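Local coordinates for protein induced by osmotic stress (Scheffersomyces stipitis, PDB 5YWN), which binds NADP(H) and probably reduces carbonyl substrates such as haloketones to alcohols, as a short-chain reductase of the extended, dihydroflavonol-4-reductase-like type, at residues G26-V30 and D48-Y52; A63-K69 and S109-A114; P115-V120 and P183-L187; E171-W175 and L187-N191. The protein carries 1 engineered substitution. All coordinates share one frame. Residue numbers count along the deposited sequence, not the author numbering.

Contact 1 of 4, residues G26-V30 and D48-Y52; sequences GYKVV and DDFSY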
# COMPACT_ATOMS: atom_id res chain seq x y z
N GLY A 26 5.05 16.98 -11.55
CA GLY A 26 5.55 18.26 -11.16
C GLY A 26 5.49 18.74 -9.73
O GLY A 26 5.94 19.80 -9.43
N TYR A 27 4.97 17.92 -8.84
CA TYR A 27 5.05 18.19 -7.42
C TYR A 27 6.45 18.01 -6.91
O TYR A 27 7.21 17.30 -7.44
CB TYR A 27 4.12 17.24 -6.67
CG TYR A 27 2.69 17.41 -7.00
CD1 TYR A 27 1.93 18.33 -6.35
CD2 TYR A 27 2.11 16.65 -7.93
CE1 TYR A 27 0.61 18.51 -6.66
CE2 TYR A 27 0.80 16.82 -8.25
CZ TYR A 27 0.06 17.76 -7.59
OH TYR A 27 -1.21 17.92 -7.88
N LYS A 28 6.76 18.70 -5.86
CA LYS A 28 7.85 18.37 -5.03
C LYS A 28 7.41 17.38 -3.95
O LYS A 28 6.28 17.30 -3.63
CB LYS A 28 8.47 19.61 -4.44
CG LYS A 28 9.46 20.30 -5.32
CD LYS A 28 9.95 21.52 -4.62
CE LYS A 28 11.05 22.24 -5.34
NZ LYS A 28 10.56 23.46 -6.00
N VAL A 29 8.37 16.68 -3.39
CA VAL A 29 8.13 15.71 -2.38
C VAL A 29 9.01 15.88 -1.17
O VAL A 29 10.14 16.14 -1.27
CB VAL A 29 8.26 14.27 -2.96
CG1 VAL A 29 8.30 13.22 -1.90
CG2 VAL A 29 7.17 13.99 -3.95
N VAL A 30 8.45 15.64 -0.02
CA VAL A 30 9.20 15.48 1.19
C VAL A 30 8.85 14.16 1.82
O VAL A 30 7.73 13.93 2.14
CB VAL A 30 8.87 16.62 2.16
CG1 VAL A 30 9.70 16.56 3.42
CG2 VAL A 30 8.93 17.97 1.50
N ASP A 48 16.60 16.31 -7.22
CA ASP A 48 16.51 17.60 -6.60
C ASP A 48 15.16 17.99 -5.99
O ASP A 48 15.11 18.75 -5.09
CB ASP A 48 17.03 18.67 -7.54
CG ASP A 48 18.49 18.51 -7.85
OD1 ASP A 48 19.27 17.93 -7.10
OD2 ASP A 48 18.87 18.97 -8.90
N ASP A 49 14.09 17.48 -6.56
CA ASP A 49 12.75 17.79 -6.13
C ASP A 49 12.30 16.91 -4.96
O ASP A 49 11.20 16.98 -4.52
CB ASP A 49 11.79 17.76 -7.30
CG ASP A 49 11.89 18.98 -8.17
OD1 ASP A 49 12.51 19.97 -7.77
OD2 ASP A 49 11.31 18.96 -9.25
N PHE A 50 13.20 16.11 -4.47
CA PHE A 50 12.93 15.28 -3.34
C PHE A 50 13.76 15.66 -2.13
O PHE A 50 14.94 15.72 -2.19
CB PHE A 50 13.22 13.82 -3.65
CG PHE A 50 13.04 12.91 -2.47
CD1 PHE A 50 11.82 12.43 -2.15
CD2 PHE A 50 14.08 12.58 -1.69
CE1 PHE A 50 11.63 11.62 -1.08
CE2 PHE A 50 13.91 11.77 -0.59
CZ PHE A 50 12.68 11.29 -0.29
N SER A 51 13.11 15.83 -1.01
CA SER A 51 13.79 15.99 0.24
C SER A 51 13.22 15.11 1.33
O SER A 51 12.19 14.59 1.18
CB SER A 51 13.93 17.45 0.62
OG SER A 51 12.73 18.08 0.74
N TYR A 52 13.98 14.90 2.39
CA TYR A 52 13.60 14.01 3.44
C TYR A 52 13.79 14.57 4.84
O TYR A 52 14.57 15.45 5.05
CB TYR A 52 14.35 12.68 3.31
CG TYR A 52 15.83 12.76 3.51
CD1 TYR A 52 16.66 13.11 2.50
CD2 TYR A 52 16.38 12.51 4.71
CE1 TYR A 52 18.00 13.19 2.68
CE2 TYR A 52 17.70 12.60 4.91
CZ TYR A 52 18.49 12.94 3.88
OH TYR A 52 19.78 13.01 4.11
O HOH W 1 11.16 18.66 -1.51
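Gly26 ends the preceding helix in a Schellman motif; its positive phi (92°) would press a CB against the preceding carbonyl oxygen, so glycine suits the place. Tyr27 then turns away from 48-52, its hydroxyl bonded to Glu250. At Lys28 the strand begins, and at the partly exposed margin its long side chain runs beside Asp49: CE lies 3.6 Å from Asp49 OD1, but NZ, at 4.4 Å from OD1, is too far for a salt bridge. Both backbone hydrogen bonds within these segments use Val29: its N donates to Asp49 O (3.1 Å) and its O accepts from Ser51 N (3.0 Å), so that it straddles Phe50, as is usual between parallel strands; the pairing continues from Ser51 to Gly31. A beta-branched residue suits this extended backbone, and Val29 CG1 meets the edge of the Phe50 ring at CD1 (3.6 Å). One water donates to Val29 O (2.7 Å) and bonds Ser51 OG (2.8 Å). Val30, on the other face with Ser51, brings CA to 3.1 Å from Ser51 O. Helix 36-46 connects the two strands in a right-handed beta-alpha-beta unit of the Rossmann fold; 50-54 is outermost, 4-7 lies beyond 28-33, and helix 13-24 covers Val29.

Contact 2 of 4, residues A63-K69 and S109-A114; sequences AFDEALK and SIKDVA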
# COMPACT_ATOMS: atom_id res chain seq x y z
N ALA A 63 5.71 13.51 16.86
CA ALA A 63 6.79 12.96 16.13
C ALA A 63 7.08 13.69 14.81
O ALA A 63 8.18 13.84 14.47
CB ALA A 63 6.52 11.52 15.85
N PHE A 64 6.04 14.14 14.13
CA PHE A 64 6.17 14.86 12.90
C PHE A 64 6.25 16.40 13.02
O PHE A 64 6.36 17.05 12.05
CB PHE A 64 5.08 14.45 11.92
CG PHE A 64 5.32 13.12 11.26
CD1 PHE A 64 4.85 11.97 11.81
CD2 PHE A 64 6.03 13.03 10.09
CE1 PHE A 64 5.10 10.75 11.21
CE2 PHE A 64 6.26 11.83 9.49
CZ PHE A 64 5.81 10.69 10.06
N ASP A 65 6.21 16.94 14.22
CA ASP A 65 6.10 18.37 14.38
C ASP A 65 7.27 19.11 13.77
O ASP A 65 7.08 20.00 13.04
CB ASP A 65 6.04 18.77 15.84
CG ASP A 65 4.70 18.55 16.45
OD1 ASP A 65 3.88 17.88 15.89
OD2 ASP A 65 4.48 19.05 17.53
N GLU A 66 8.46 18.67 14.06
CA GLU A 66 9.60 19.35 13.55
C GLU A 66 9.67 19.28 12.04
O GLU A 66 9.90 20.24 11.41
CB GLU A 66 10.86 18.86 14.21
CG GLU A 66 11.14 19.52 15.53
CD GLU A 66 11.45 21.01 15.42
OE1 GLU A 66 10.89 21.83 16.14
OE2 GLU A 66 12.26 21.37 14.58
N ALA A 67 9.43 18.12 11.48
CA ALA A 67 9.50 17.93 10.06
C ALA A 67 8.50 18.79 9.36
O ALA A 67 8.82 19.41 8.40
CB ALA A 67 9.28 16.49 9.72
N LEU A 68 7.30 18.86 9.87
CA LEU A 68 6.31 19.75 9.32
C LEU A 68 6.69 21.22 9.44
O LEU A 68 6.58 21.94 8.51
CB LEU A 68 4.96 19.46 9.92
CG LEU A 68 4.45 18.10 9.50
CD1 LEU A 68 3.30 17.65 10.34
CD2 LEU A 68 4.17 17.99 8.02
N LYS A 69 7.21 21.64 10.57
CA LYS A 69 7.59 23.02 10.76
C LYS A 69 8.65 23.41 9.76
O LYS A 69 8.65 24.47 9.31
CB LYS A 69 8.13 23.26 12.17
CG LYS A 69 7.11 23.37 13.28
CD LYS A 69 7.73 24.01 14.50
CE LYS A 69 8.19 23.02 15.52
NZ LYS A 69 9.59 23.18 16.03
N SER A 109 -0.34 16.35 14.68
CA SER A 109 0.80 17.18 14.29
C SER A 109 0.42 18.10 13.14
O SER A 109 0.73 19.23 13.18
CB SER A 109 2.02 16.35 13.91
OG SER A 109 2.65 15.78 14.98
N ILE A 110 -0.29 17.60 12.17
CA ILE A 110 -0.71 18.38 11.03
C ILE A 110 -1.61 19.53 11.49
O ILE A 110 -1.41 20.63 11.12
CB ILE A 110 -1.42 17.52 9.96
CG1 ILE A 110 -0.43 16.61 9.27
CG2 ILE A 110 -2.12 18.36 8.94
CD1 ILE A 110 -1.02 15.50 8.47
N LYS A 111 -2.56 19.24 12.34
CA LYS A 111 -3.40 20.26 12.88
C LYS A 111 -2.65 21.27 13.72
O LYS A 111 -2.92 22.40 13.64
CB LYS A 111 -4.57 19.68 13.64
CG LYS A 111 -5.49 20.71 14.21
CD LYS A 111 -6.62 20.10 14.97
CE LYS A 111 -7.60 21.17 15.38
NZ LYS A 111 -8.20 20.83 16.65
N ASP A 112 -1.73 20.82 14.54
CA ASP A 112 -0.96 21.69 15.37
C ASP A 112 -0.02 22.65 14.58
O ASP A 112 0.06 23.77 14.88
CB ASP A 112 -0.11 20.91 16.37
CG ASP A 112 -0.91 20.17 17.44
OD1 ASP A 112 -2.09 20.35 17.58
OD2 ASP A 112 -0.32 19.37 18.14
N VAL A 113 0.73 22.12 13.65
CA VAL A 113 1.80 22.84 13.01
C VAL A 113 1.74 22.99 11.49
O VAL A 113 2.61 23.53 10.92
CB VAL A 113 3.16 22.30 13.42
CG1 VAL A 113 3.28 22.23 14.92
CG2 VAL A 113 3.44 20.97 12.78
N ALA A 114 0.74 22.43 10.87
CA ALA A 114 0.62 22.50 9.47
C ALA A 114 -0.78 22.82 9.01
O ALA A 114 -1.39 22.09 8.34
CB ALA A 114 1.14 21.23 8.86
O HOH W 2 3.40 13.16 14.91
O HOH W 3 1.55 17.36 17.71
O HOH W 4 2.44 20.72 18.78
O HOH W 5 4.19 23.38 8.30
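Two helical ends meet here obliquely: the axes of 65-69 and 109-113 approach to 9.4 Å and their directions differ by 49°. The CA atoms come nearest at Asp65 and Ser109, 5.4 Å apart, a closeness that the small serine permits. Ser109 OG donates a 2.6 Å hydrogen bond to Asp65 OD1 and accepts one from a water 2.7 Å away, which in turn accepts from Phe64 N (2.9 Å). Thus the NH of Phe64, just ahead of the helix, is tied through solvent to the other helix. A further water donates to Asp65 OD2 (2.9 Å) and Asp112 OD2 (3.1 Å), so two acidic side chains at the wet margin share a donor instead of facing each other directly. Beneath this polar margin Leu68 supplies the apolar contact: its CB packs on Val113 CG2 (3.6 Å) and Ala114 CB (4.3 Å), and its CD1 reaches Ile110 CG1 (4.0 Å). The compact Val113 and Ala114 let the leucine approach closely. Another water bridges Leu68 O (2.8 Å) and Val113 O (3.1 Å), donating to both. This is helix-helix packing within a layer of helices covering the parallel sheet of a Rossmann fold: Leu68 and Ile110 each touch Phe77 of strand 74-79, while Phe64 packs on Val55 and Leu58 of the loop after strand 50-54.

Contact 3 of 4, residues P115-V120 and P183-L187; sequences PQITRV and PNFAL
Two chains run parallel, entering strands at Arg119 and Ala186. Before them Thr118 (phi/psi -74/-36) and Asn184 (-64/-29) turn; Phe185 (-90/153), Arg119 (-135/137), Ala186 (-92/143) and the residues after them are extended. Arg119 pairs with Ala186 (CA-CA 5.0 Å), Val120 with Leu187 (4.9 Å). Ala186 N donates to Thr118 O (3.0 Å) and its O accepts from Val120 N (3.0 Å), straddling Arg119 as parallel pairing requires. Asn184, rotamer m, sends ND2 to Pro115 O (3.0 Å, 170°). Beyond the segments, the backbone bonds Arg119 to Phe77, Leu187 to Gly256 and Val120 to Ser188, and Gln116 NE2 bonds Val74 O. Arg119 (chi1 to chi3 m) keeps NE on a water (2.7 Å) that reaches Ala186 O (3.1 Å) but has more acceptors near than protons; Lys251 and Ala248 carbonyls satisfy NH2. Small Ala186 fits beneath, CB 4.0 Å from Arg119 CD. Opposite, Phe185 (chi1 58°, p) lays its ring under Val120 CG2, a CH-pi contact 3.6 Å from the centroid; Val120 CG1 meets Leu187 CD1 at 3.9 Å. In this parallel pairing inside a Rossmann sheet, toward its 258-261 edge, strand 74-79 flanks 119-123, and helices 91-113 and 159-181 cover the Phe185 and Val120 face.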
# COMPACT_ATOMS: atom_id res chain seq x y z
N PRO A 115 -1.28 23.98 9.38
CA PRO A 115 -2.62 24.41 9.01
C PRO A 115 -2.85 24.62 7.53
O PRO A 115 -3.94 24.64 7.10
CB PRO A 115 -2.79 25.74 9.76
CG PRO A 115 -1.45 26.16 10.09
CD PRO A 115 -0.58 24.98 10.16
N GLN A 116 -1.79 24.81 6.81
CA GLN A 116 -1.81 24.95 5.39
C GLN A 116 -2.18 23.67 4.65
O GLN A 116 -2.52 23.73 3.53
CB GLN A 116 -0.49 25.50 4.89
CG GLN A 116 0.60 24.49 4.68
CD GLN A 116 1.33 24.16 5.92
OE1 GLN A 116 0.97 24.57 6.97
NE2 GLN A 116 2.34 23.40 5.78
N ILE A 117 -2.09 22.53 5.29
CA ILE A 117 -2.38 21.28 4.62
C ILE A 117 -3.88 21.14 4.43
O ILE A 117 -4.61 21.11 5.32
CB ILE A 117 -1.78 20.07 5.32
CG1 ILE A 117 -0.28 20.13 5.31
CG2 ILE A 117 -2.18 18.79 4.60
CD1 ILE A 117 0.42 19.03 6.02
N THR A 118 -4.26 21.20 3.18
CA THR A 118 -5.56 20.96 2.62
C THR A 118 -6.10 19.49 2.50
O THR A 118 -7.25 19.26 2.52
CB THR A 118 -5.69 21.69 1.29
OG1 THR A 118 -4.87 21.04 0.35
CG2 THR A 118 -5.22 23.10 1.42
N ARG A 119 -5.20 18.58 2.21
CA ARG A 119 -5.55 17.21 1.97
C ARG A 119 -4.63 16.23 2.68
O ARG A 119 -3.47 16.41 2.70
CB ARG A 119 -5.67 16.89 0.49
CG ARG A 119 -6.66 17.71 -0.28
CD ARG A 119 -8.07 17.24 -0.04
NE ARG A 119 -8.39 16.12 -0.86
CZ ARG A 119 -8.97 16.21 -2.03
NH1 ARG A 119 -9.33 17.36 -2.48
NH2 ARG A 119 -9.19 15.15 -2.73
N VAL A 120 -5.23 15.22 3.26
CA VAL A 120 -4.56 14.10 3.83
C VAL A 120 -5.15 12.79 3.27
O VAL A 120 -6.34 12.63 3.18
CB VAL A 120 -4.64 14.10 5.34
CG1 VAL A 120 -4.08 12.83 5.92
CG2 VAL A 120 -4.04 15.36 5.94
N PRO A 183 -10.32 19.56 11.49
CA PRO A 183 -9.13 20.12 10.88
C PRO A 183 -9.38 20.89 9.61
O PRO A 183 -10.39 20.81 9.05
CB PRO A 183 -8.29 18.91 10.57
CG PRO A 183 -9.20 17.81 10.51
CD PRO A 183 -10.44 18.14 11.24
N ASN A 184 -8.37 21.63 9.21
CA ASN A 184 -8.35 22.33 7.97
C ASN A 184 -8.39 21.41 6.75
O ASN A 184 -8.81 21.80 5.76
CB ASN A 184 -7.17 23.28 7.87
CG ASN A 184 -7.27 24.46 8.82
OD1 ASN A 184 -8.26 24.70 9.42
ND2 ASN A 184 -6.23 25.17 8.94
N PHE A 185 -7.88 20.21 6.88
CA PHE A 185 -7.80 19.30 5.76
C PHE A 185 -9.00 18.40 5.60
O PHE A 185 -9.65 18.11 6.51
CB PHE A 185 -6.55 18.47 5.85
CG PHE A 185 -6.43 17.66 7.10
CD1 PHE A 185 -7.06 16.45 7.23
CD2 PHE A 185 -5.67 18.08 8.12
CE1 PHE A 185 -6.92 15.71 8.37
CE2 PHE A 185 -5.53 17.36 9.27
CZ PHE A 185 -6.15 16.17 9.40
N ALA A 186 -9.24 17.98 4.38
CA ALA A 186 -10.11 16.88 4.07
C ALA A 186 -9.34 15.54 4.00
O ALA A 186 -8.24 15.46 3.53
CB ALA A 186 -10.84 17.14 2.80
N LEU A 187 -9.97 14.50 4.46
CA LEU A 187 -9.35 13.22 4.52
C LEU A 187 -9.94 12.29 3.50
O LEU A 187 -11.09 12.31 3.23
CB LEU A 187 -9.49 12.59 5.89
CG LEU A 187 -9.03 11.14 6.14
CD1 LEU A 187 -7.56 10.97 5.93
CD2 LEU A 187 -9.42 10.63 7.52
O HOH W 6 -8.15 13.96 0.80

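Contact 4 of 4, residues E171-W175 and L187-N191; sequences ERAAW and LSTVN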
# COMPACT_ATOMS: atom_id res chain seq x y z
N GLU A 171 -7.44 3.42 10.73
CA GLU A 171 -8.39 4.06 9.84
C GLU A 171 -9.61 4.65 10.56
O GLU A 171 -9.97 5.74 10.30
CB GLU A 171 -8.81 3.19 8.66
CG GLU A 171 -9.48 3.97 7.54
CD GLU A 171 -10.28 3.19 6.50
OE1 GLU A 171 -10.03 2.05 6.24
OE2 GLU A 171 -11.17 3.79 5.95
N ARG A 172 -10.17 3.90 11.49
CA ARG A 172 -11.24 4.38 12.32
C ARG A 172 -10.78 5.63 13.12
O ARG A 172 -11.47 6.55 13.20
CB ARG A 172 -11.71 3.30 13.27
CG ARG A 172 -12.60 2.22 12.69
CD ARG A 172 -12.99 1.26 13.79
NE ARG A 172 -13.62 0.03 13.39
CZ ARG A 172 -14.86 -0.09 12.99
NH1 ARG A 172 -15.33 -1.25 12.67
NH2 ARG A 172 -15.63 0.94 12.91
N ALA A 173 -9.59 5.60 13.63
CA ALA A 173 -9.04 6.70 14.34
C ALA A 173 -8.90 7.94 13.46
O ALA A 173 -9.20 8.98 13.87
CB ALA A 173 -7.72 6.33 14.96
N ALA A 174 -8.48 7.75 12.23
CA ALA A 174 -8.36 8.84 11.29
C ALA A 174 -9.73 9.50 11.02
O ALA A 174 -9.87 10.66 11.15
CB ALA A 174 -7.73 8.36 10.02
N TRP A 175 -10.75 8.70 10.74
CA TRP A 175 -12.09 9.19 10.57
C TRP A 175 -12.62 9.87 11.84
O TRP A 175 -13.23 10.89 11.77
CB TRP A 175 -13.03 8.13 10.04
CG TRP A 175 -12.70 7.68 8.63
CD1 TRP A 175 -12.34 6.46 8.26
CD2 TRP A 175 -12.68 8.47 7.46
NE1 TRP A 175 -12.10 6.41 6.96
CE2 TRP A 175 -12.29 7.63 6.42
CE3 TRP A 175 -12.93 9.80 7.19
CZ2 TRP A 175 -12.18 8.06 5.13
CZ3 TRP A 175 -12.81 10.24 5.92
CH2 TRP A 175 -12.44 9.36 4.89
N LEU A 187 -9.97 14.50 4.46
CA LEU A 187 -9.35 13.22 4.52
C LEU A 187 -9.94 12.29 3.50
O LEU A 187 -11.09 12.31 3.23
CB LEU A 187 -9.49 12.59 5.89
CG LEU A 187 -9.03 11.14 6.14
CD1 LEU A 187 -7.56 10.97 5.93
CD2 LEU A 187 -9.42 10.63 7.52
N SER A 188 -9.10 11.45 2.98
CA SER A 188 -9.52 10.35 2.18
C SER A 188 -8.64 9.13 2.41
O SER A 188 -7.56 9.27 2.86
CB SER A 188 -9.58 10.76 0.72
OG SER A 188 -8.35 11.08 0.22
N THR A 189 -9.14 7.94 2.13
CA THR A 189 -8.37 6.73 2.33
C THR A 189 -8.28 5.93 1.07
O THR A 189 -9.12 5.99 0.25
CB THR A 189 -8.87 5.80 3.48
OG1 THR A 189 -10.04 5.10 3.10
CG2 THR A 189 -9.11 6.55 4.76
N VAL A 190 -7.22 5.17 0.97
CA VAL A 190 -7.05 4.18 -0.07
C VAL A 190 -6.92 2.78 0.56
O VAL A 190 -6.12 2.56 1.39
CB VAL A 190 -5.90 4.54 -0.99
CG1 VAL A 190 -5.68 3.49 -2.03
CG2 VAL A 190 -6.13 5.89 -1.62
N ASN A 191 -7.75 1.87 0.12
CA ASN A 191 -7.89 0.56 0.72
C ASN A 191 -7.56 -0.57 -0.29
O ASN A 191 -8.38 -1.10 -0.96
CB ASN A 191 -9.28 0.37 1.33
CG ASN A 191 -9.61 1.39 2.38
OD1 ASN A 191 -9.64 2.52 2.14
ND2 ASN A 191 -9.83 0.93 3.56
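Segment 171-175 of helix 159-181 runs nearly antiparallel to strand 187-191 (163°), the axes 9.9 Å apart, and the rotamers of its inward side chains decide the contact. Glu171 is extended (chi1 and chi2 both t), carrying a buried carboxylate to the strand: OE1 accepts from Asn191 ND2 (2.9 Å), and OE2 from Trp175 NE1 (3.0 Å), one turn on. Trp175, with chi1 m, swings its indole over the strand, so that Leu187 CD2 lies 3.8 Å from the centroid of the six-membered ring, a CH-pi contact, and CZ2 touches Thr189 CG2 at 3.4 Å. Leu187 (t, p) also brings CD2 to 3.8 Å from Ala174 CB, where a small residue suits the tight fit. Thr189 in p donates from OG1 to Asn191 OD1 (2.8 Å), fixing the m-rotamer amide with ND2 facing Glu171. With a salt bridge to Arg258 and a hydrogen bond with Ser124 besides, the buried carboxylate has its charge balanced and several donors across the helix-strand interface, one turn after NADP-binding Lys167.

From the N terminus, contact 1 closes a short loop through helix 36-46 and sets the sheet's outermost strand on this side, 50-54, against 28-33. The chain then passes to helix 65-70, and contact 2 closes a second, separate loop by joining that helix to the end of helix 91-113. Contact 3 follows in series and spans a longer loop, pairing strands 119-123 and 186-192; it touches contact 2 where Ile110 packs on Ile117, Val120 and Phe185. Contact 4 opens within the span of contact 3, on helix 159-181, and both end on strand 186-192, sharing Leu187. Together they bind strands and covering helices across one Rossmann domain.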